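PDB 5AHW: universal stress protein from Mycobacterium smegmatis, which binds cyclic AMP in the nucleotide pocket of a universal stress protein fold and probably takes part in cAMP-linked signalling. Local coordinates for residues L71-A74 with N75-K79; V129-N132 with V133-S137. All coordinates share one frame; numbering follows the deposited sequence.

Contact 1 (L71-A74 with N75-K79)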
ATOM      1  N   LEU B  71      17.585 -12.493   5.480  1.00 40.30           N
ATOM      2  CA  LEU B  71      16.528 -13.218   4.783  1.00 41.42           C
ATOM      3  C   LEU B  71      15.905 -14.301   5.664  1.00 42.14           C
ATOM      4  O   LEU B  71      14.710 -14.408   5.638  1.00 41.08           O
ATOM      5  CB  LEU B  71      16.992 -13.784   3.423  1.00 41.24           C
ATOM      6  CG  LEU B  71      17.154 -12.600   2.454  1.00 40.41           C
ATOM      7  CD1 LEU B  71      18.056 -12.995   1.303  1.00 40.76           C
ATOM      8  CD2 LEU B  71      15.820 -12.060   1.948  1.00 39.39           C
ATOM      9  N   ARG B  72      16.682 -15.085   6.424  1.00 44.39           N
ATOM     10  CA  ARG B  72      16.052 -16.093   7.291  1.00 49.86           C
ATOM     11  C   ARG B  72      15.172 -15.482   8.390  1.00 48.92           C
ATOM     12  O   ARG B  72      14.061 -15.938   8.642  1.00 50.85           O
ATOM     13  CB  ARG B  72      17.028 -17.147   7.855  1.00 56.14           C
ATOM     14  CG  ARG B  72      18.276 -16.622   8.531  1.00 64.75           C
ATOM     15  CD  ARG B  72      19.175 -17.751   9.071  1.00 75.13           C
ATOM     16  NE  ARG B  72      20.612 -17.374   9.097  1.00 80.70           N
ATOM     17  CZ  ARG B  72      21.460 -17.461   8.061  1.00 83.98           C
ATOM     18  NH1 ARG B  72      21.071 -17.930   6.866  1.00 85.92           N
ATOM     19  NH2 ARG B  72      22.724 -17.081   8.221  1.00 86.74           N
ATOM     20  N   GLU B  73      15.622 -14.427   9.048  1.00 48.67           N
ATOM     21  CA  GLU B  73      14.752 -13.795  10.022  1.00 47.20           C
ATOM     22  C   GLU B  73      13.493 -13.263   9.341  1.00 44.47           C
ATOM     23  O   GLU B  73      12.396 -13.491   9.842  1.00 45.45           O
ATOM     24  CB  GLU B  73      15.481 -12.736  10.822  1.00 48.22           C
ATOM     25  CG  GLU B  73      14.606 -12.000  11.851  1.00 51.01           C
ATOM     26  CD  GLU B  73      14.151 -12.849  13.054  1.00 55.43           C
ATOM     27  OE1 GLU B  73      14.702 -13.961  13.316  1.00 57.19           O
ATOM     28  OE2 GLU B  73      13.221 -12.363  13.759  1.00 59.84           O
ATOM     29  N   ALA B  74      13.617 -12.611   8.188  1.00 40.72           N
ATOM     30  CA  ALA B  74      12.411 -12.139   7.517  1.00 39.73           C
ATOM     31  C   ALA B  74      11.471 -13.278   7.208  1.00 41.20           C
ATOM     32  O   ALA B  74      10.248 -13.142   7.304  1.00 41.50           O
ATOM     33  CB  ALA B  74      12.725 -11.363   6.251  1.00 37.71           C
ATOM     34  N   ASN B  75      12.051 -14.392   6.804  1.00 42.13           N
ATOM     35  CA  ASN B  75      11.281 -15.611   6.537  1.00 44.51           C
ATOM     36  C   ASN B  75      10.493 -16.108   7.770  1.00 44.03           C
ATOM     37  O   ASN B  75       9.307 -16.393   7.691  1.00 42.70           O
ATOM     38  CB  ASN B  75      12.230 -16.725   6.060  1.00 45.08           C
ATOM     39  CG  ASN B  75      11.497 -17.884   5.420  1.00 49.17           C
ATOM     40  OD1 ASN B  75      10.499 -18.367   5.933  1.00 49.44           O
ATOM     41  ND2 ASN B  75      12.018 -18.358   4.281  1.00 51.46           N
ATOM     42  N   ASP B  76      11.186 -16.222   8.890  1.00 44.81           N
ATOM     43  CA  ASP B  76      10.560 -16.578  10.148  1.00 46.34           C
ATOM     44  C   ASP B  76       9.428 -15.601  10.485  1.00 44.63           C
ATOM     45  O   ASP B  76       8.368 -16.027  10.908  1.00 45.93           O
ATOM     46  CB  ASP B  76      11.593 -16.627  11.279  1.00 48.00           C
ATOM     47  CG  ASP B  76      12.558 -17.784  11.127  1.00 51.44           C
ATOM     48  OD1 ASP B  76      12.200 -18.770  10.444  1.00 53.31           O
ATOM     49  OD2 ASP B  76      13.675 -17.724  11.705  1.00 55.45           O
ATOM     50  N   ARG B  77       9.619 -14.305  10.257  1.00 43.05           N
ATOM     51  CA  ARG B  77       8.583 -13.332  10.612  1.00 41.18           C
ATOM     52  C   ARG B  77       7.391 -13.537   9.705  1.00 41.50           C
ATOM     53  O   ARG B  77       6.263 -13.602  10.182  1.00 42.49           O
ATOM     54  CB  ARG B  77       9.105 -11.921  10.472  1.00 39.82           C
ATOM     55  CG  ARG B  77      10.119 -11.564  11.523  1.00 40.58           C
ATOM     56  CD  ARG B  77       9.406 -11.291  12.816  1.00 41.10           C
ATOM     57  NE  ARG B  77       8.764 -10.012  12.665  1.00 40.13           N
ATOM     58  CZ  ARG B  77       9.309  -8.864  13.070  1.00 38.63           C
ATOM     59  NH1 ARG B  77      10.470  -8.836  13.653  1.00 38.34           N
ATOM     60  NH2 ARG B  77       8.648  -7.742  12.938  1.00 38.39           N
ATOM     61  N   ALA B  78       7.635 -13.684   8.398  1.00 41.71           N
ATOM     62  CA  ALA B  78       6.542 -13.897   7.448  1.00 42.16           C
ATOM     63  C   ALA B  78       5.787 -15.199   7.684  1.00 44.07           C
ATOM     64  O   ALA B  78       4.572 -15.257   7.578  1.00 44.98           O
ATOM     65  CB  ALA B  78       7.052 -13.853   6.049  1.00 41.00           C
ATOM     66  N   LYS B  79       6.496 -16.238   8.053  1.00 46.91           N
ATOM     67  CA  LYS B  79       5.869 -17.528   8.322  1.00 50.25           C
ATOM     68  C   LYS B  79       5.008 -17.439   9.613  1.00 50.18           C
ATOM     69  O   LYS B  79       3.909 -17.953   9.692  1.00 49.80           O
ATOM     70  CB  LYS B  79       6.977 -18.583   8.388  1.00 53.19           C
ATOM     71  CG  LYS B  79       6.608 -19.959   8.861  1.00 57.78           C
ATOM     72  CD  LYS B  79       7.833 -20.860   8.701  1.00 61.51           C
ATOM     73  CE  LYS B  79       7.843 -22.041   9.665  1.00 65.29           C
ATOM     74  NZ  LYS B  79       7.082 -23.224   9.161  1.00 68.83           N
TER

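Contact 2 (V129-N132 with V133-S137). With CMP (adenosine-3',5'-cyclic-monophosphate), chain K; SO4 (sulfate ion), chain L.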
ATOM      1  N   VAL B 129      13.791   5.336  -0.392  1.00 24.11           N
ATOM      2  CA  VAL B 129      13.317   4.082  -0.951  1.00 24.10           C
ATOM      3  C   VAL B 129      11.801   3.975  -1.094  1.00 23.87           C
ATOM      4  O   VAL B 129      11.332   3.715  -2.152  1.00 22.76           O
ATOM      5  CB  VAL B 129      13.865   2.900  -0.158  1.00 24.75           C
ATOM      6  CG1 VAL B 129      13.440   1.598  -0.834  1.00 25.14           C
ATOM      7  CG2 VAL B 129      15.390   3.017  -0.081  1.00 25.02           C
ATOM      8  N   PRO B 130      11.014   4.292  -0.053  1.00 25.07           N
ATOM      9  CA  PRO B 130       9.583   4.190  -0.330  1.00 25.06           C
ATOM     10  C   PRO B 130       9.042   5.173  -1.361  1.00 25.09           C
ATOM     11  O   PRO B 130       8.185   4.794  -2.124  1.00 25.86           O
ATOM     12  CB  PRO B 130       8.919   4.477   1.020  1.00 26.09           C
ATOM     13  CG  PRO B 130      10.010   4.835   1.958  1.00 25.84           C
ATOM     14  CD  PRO B 130      11.280   4.295   1.396  1.00 26.32           C
ATOM     15  N   ALA B 131       9.432   6.449  -1.311  1.00 23.78           N
ATOM     16  CA  ALA B 131       8.925   7.409  -2.250  1.00 22.21           C
ATOM     17  C   ALA B 131       9.345   7.054  -3.685  1.00 22.70           C
ATOM     18  O   ALA B 131       8.553   7.197  -4.624  1.00 22.38           O
ATOM     19  CB  ALA B 131       9.446   8.758  -1.904  1.00 22.36           C
ATOM     20  N   ASN B 132      10.595   6.611  -3.873  1.00 23.25           N
ATOM     21  CA  ASN B 132      11.073   6.398  -5.231  1.00 23.73           C
ATOM     22  C   ASN B 132      10.452   5.109  -5.758  1.00 23.90           C
ATOM     23  O   ASN B 132      10.155   4.981  -6.945  1.00 25.64           O
ATOM     24  CB  ASN B 132      12.609   6.298  -5.302  1.00 23.38           C
ATOM     25  CG  ASN B 132      13.353   7.579  -4.955  1.00 24.05           C
ATOM     26  OD1 ASN B 132      12.808   8.606  -4.560  1.00 25.47           O
ATOM     27  ND2 ASN B 132      14.650   7.535  -5.201  1.00 24.17           N
ATOM     28  N   VAL B 133      10.308   4.127  -4.896  1.00 23.84           N
ATOM     29  CA  VAL B 133       9.571   2.924  -5.277  1.00 25.50           C
ATOM     30  C   VAL B 133       8.134   3.240  -5.720  1.00 24.82           C
ATOM     31  O   VAL B 133       7.648   2.754  -6.755  1.00 23.37           O
ATOM     32  CB  VAL B 133       9.579   1.905  -4.113  1.00 26.54           C
ATOM     33  CG1 VAL B 133       8.600   0.794  -4.321  1.00 28.25           C
ATOM     34  CG2 VAL B 133      10.924   1.248  -3.997  1.00 25.92           C
ATOM     35  N   ALA B 134       7.471   4.087  -4.935  1.00 24.35           N
ATOM     36  CA  ALA B 134       6.080   4.467  -5.252  1.00 25.29           C
ATOM     37  C   ALA B 134       6.089   5.170  -6.579  1.00 24.79           C
ATOM     38  O   ALA B 134       5.223   4.911  -7.416  1.00 23.84           O
ATOM     39  CB  ALA B 134       5.498   5.386  -4.143  1.00 25.18           C
ATOM     40  N   ARG B 135       7.073   6.060  -6.832  1.00 23.51           N
ATOM     41  CA  ARG B 135       6.965   6.761  -8.076  1.00 23.81           C
ATOM     42  C   ARG B 135       7.277   5.882  -9.257  1.00 25.19           C
ATOM     43  O   ARG B 135       6.769   6.132 -10.355  1.00 26.16           O
ATOM     44  CB  ARG B 135       7.796   8.034  -8.144  1.00 26.42           C
ATOM     45  CG  ARG B 135       7.354   9.203  -7.239  1.00 25.96           C
ATOM     46  CD  ARG B 135       8.122  10.465  -7.563  1.00 28.35           C
ATOM     47  NE  ARG B 135       9.415  10.259  -6.986  1.00 32.12           N
ATOM     48  CZ  ARG B 135       9.723  10.614  -5.735  1.00 33.25           C
ATOM     49  NH1 ARG B 135       8.895  11.352  -5.007  1.00 37.27           N
ATOM     50  NH2 ARG B 135      10.866  10.292  -5.245  1.00 33.16           N
ATOM     51  N   ARG B 136       8.107   4.867  -9.075  1.00 24.27           N
ATOM     52  CA  ARG B 136       8.636   4.111 -10.216  1.00 25.42           C
ATOM     53  C   ARG B 136       7.871   2.811 -10.502  1.00 27.13           C
ATOM     54  O   ARG B 136       7.942   2.294 -11.581  1.00 28.07           O
ATOM     55  CB  ARG B 136      10.137   3.863 -10.075  1.00 25.03           C
ATOM     56  CG  ARG B 136      10.979   5.154 -10.152  1.00 24.63           C
ATOM     57  CD  ARG B 136      12.486   4.867 -10.072  1.00 25.76           C
ATOM     58  NE  ARG B 136      13.250   6.081  -9.741  1.00 25.98           N
ATOM     59  CZ  ARG B 136      14.459   6.104  -9.243  1.00 28.24           C
ATOM     60  NH1 ARG B 136      15.122   4.984  -9.081  1.00 30.67           N
ATOM     61  NH2 ARG B 136      15.071   7.272  -9.008  1.00 29.57           N
ATOM     62  N   SER B 137       7.140   2.316  -9.536  1.00 27.98           N
ATOM     63  CA  SER B 137       6.455   1.041  -9.666  1.00 30.11           C
ATOM     64  C   SER B 137       5.386   1.058 -10.741  1.00 29.28           C
ATOM     65  O   SER B 137       4.721   2.053 -10.966  1.00 30.48           O
ATOM     66  CB  SER B 137       5.895   0.684  -8.286  1.00 30.91           C
ATOM     67  OG  SER B 137       5.385  -0.623  -8.293  1.00 39.68           O
TER
HETATM   68  P   CMP K1148      11.477   0.400   6.472  1.00 30.68           P
HETATM   69  O1P CMP K1148      10.321   0.184   7.442  1.00 30.29           O
HETATM   70  O2P CMP K1148      12.753   0.295   7.169  1.00 27.24           O
HETATM   71  O5' CMP K1148      11.353   1.702   5.589  1.00 28.45           O
HETATM   72  C5' CMP K1148      12.008   1.929   4.316  1.00 32.74           C
HETATM   73  C4' CMP K1148      11.858   0.659   3.527  1.00 28.98           C
HETATM   74  O4' CMP K1148      12.607   0.636   2.325  1.00 33.95           O
HETATM   75  C3' CMP K1148      12.316  -0.554   4.246  1.00 30.23           C
HETATM   76  O3' CMP K1148      11.446  -0.773   5.348  1.00 28.99           O
HETATM   77  C2' CMP K1148      12.333  -1.606   3.127  1.00 30.09           C
HETATM   78  O2' CMP K1148      11.034  -2.106   2.782  1.00 29.70           O
HETATM   79  C1' CMP K1148      12.864  -0.729   1.980  1.00 29.50           C
HETATM   80  N9  CMP K1148      14.325  -0.966   1.902  1.00 32.03           N
HETATM   81  C8  CMP K1148      15.306  -0.182   2.388  1.00 31.23           C
HETATM   82  N7  CMP K1148      16.509  -0.746   2.199  1.00 29.27           N
HETATM   83  C5  CMP K1148      16.312  -1.884   1.577  1.00 31.18           C
HETATM   84  C6  CMP K1148      17.156  -2.964   1.034  1.00 31.36           C
HETATM   85  N6  CMP K1148      18.474  -2.886   1.156  1.00 30.39           N
HETATM   86  N1  CMP K1148      16.565  -4.008   0.438  1.00 29.28           N
HETATM   87  C2  CMP K1148      15.238  -4.109   0.307  1.00 30.83           C
HETATM   88  N3  CMP K1148      14.396  -3.170   0.789  1.00 31.13           N
HETATM   89  C4  CMP K1148      14.873  -2.061   1.410  1.00 32.02           C
HETATM   90  S   SO4 L1149      12.378   9.541  -9.536  0.50 29.46           S
HETATM   91  O1  SO4 L1149      12.243   8.547 -10.670  0.50 26.77           O
HETATM   92  O2  SO4 L1149      11.818   8.834  -8.302  0.50 23.51           O
HETATM   93  O3  SO4 L1149      11.573  10.730  -9.905  0.50 22.02           O
HETATM   94  O4  SO4 L1149      13.736   9.693  -9.044  0.50 22.91           O

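Contact 1 (L71-A74 with N75-K79)
Asn75 meets Leu71 through its backbone amide, which gives a 2.9 Å hydrogen bond from Asn75 N to Leu71 O, one of a run of i to i+4 bonds in helix 65-80. Ala74 repeats the pattern, its O accepting from Ala78 N at 2.9 Å. The methyl of Ala78 rests near the same oxygen, CB to Ala74 O 3.5 Å. Asn75 sets its CB against the carbonyls of the preceding turn, 3.3 Å from Arg72 O, while its side-chain amide turns to another partner: with CG anti to the backbone N (chi1 -165°), ND2 donates a hydrogen bond to Glu88 of strand 86-92. A short side chain ending in an N-H donor suits this place, since it can meet that carboxylate from the helix.

Glu73 works on the solvent side. Its chain bends at chi2 (69°), which brings OE2 alongside the aliphatic part of Arg77, 3.9 Å from CG. The carboxylate and guanidinium planes stand 80° apart, and Glu73 OE2 stays 4.5 Å from Arg77 NH1, too far for a salt bridge, though the opposite charges should still attract. Arg77 instead gives NE to Asp22 in a salt bridge. Glu73 OE1 also lies 4.2 Å from Asp76 OD2, a like-charged neighbour that exposure to water probably screens.

Small alanines suit the inner face, where the helix comes close to its neighbours. Ala74 and Ala78 pack on Val21 of helix 15-31 and on Ile37 and Leu35 of strand 34-41, respectively, while Leu71, larger and apolar, packs on Pro90 of strand 86-92 and on Ile37 and Thr39; helix 65-80 thus lies against the sheet beside helix 15-31.

Contact 2 (V129-N132 with V133-S137)
The guanidinium of Arg135 has Ala131 O over the centre of one face, 3.8 Å above the plane, and a sulfate oxygen at its edge, where Arg135 NE donates to SO4 O2 at 3.1 Å. A bend at chi3 (-76°) folds the group back toward the preceding turn, placing NH2 2.7 Å from Asn132 OD1 with the amide plane turned 57° away.

Arg136 carries its guanidinium out on a chain extended from CG to NE and grips the same anion at its edge: NE donates to SO4 O1 and NH2 to SO4 O4, each at 2.8 Å and nearly straight. Asn132 ND2 lies over one face, 3.8 Å from Arg136 NH2, the two side chains running side by side. Two arginines suit this anion, which probably came from the crystallisation liquor.

At the other end, Val129 CG1 lies 4.1 Å from Val133 CG2. The same Val129 CG1 is 3.4 Å from CMP O4', the ribose ring oxygen of cAMP. The branched, apolar valine and the neighbouring Pro130, whose CD faces C5', give the sugar a nonpolar wall. Helix 129-136 thereby lines the nucleotide pocket with its first turn, as part of the alpha/beta nucleotide-binding fold of universal stress proteins.

Overall arrangement
Each contact runs along a single helix, 65-80 in contact 1 and 129-136 in contact 2, the latter ending just before Ser137. Both are partly buried, but they lie on opposite sides of the chain's centre, with centres about 24 Å apart and nearest atoms about 14 Å apart. Helix 65-80 packs on strands 34-41 and 86-92, whereas helix 129-136 packs on strand 110-114 and helix 95-105, so the two serve different parts of one parallel sheet. Contact 1 combines an apolar inner face with acidic and basic groups outside, and no other subunit touches it. Contact 2 changes from end to end instead: apolar residues at the cAMP, arginines at the far end, and Ala134 and Arg135 packed against the second subunit.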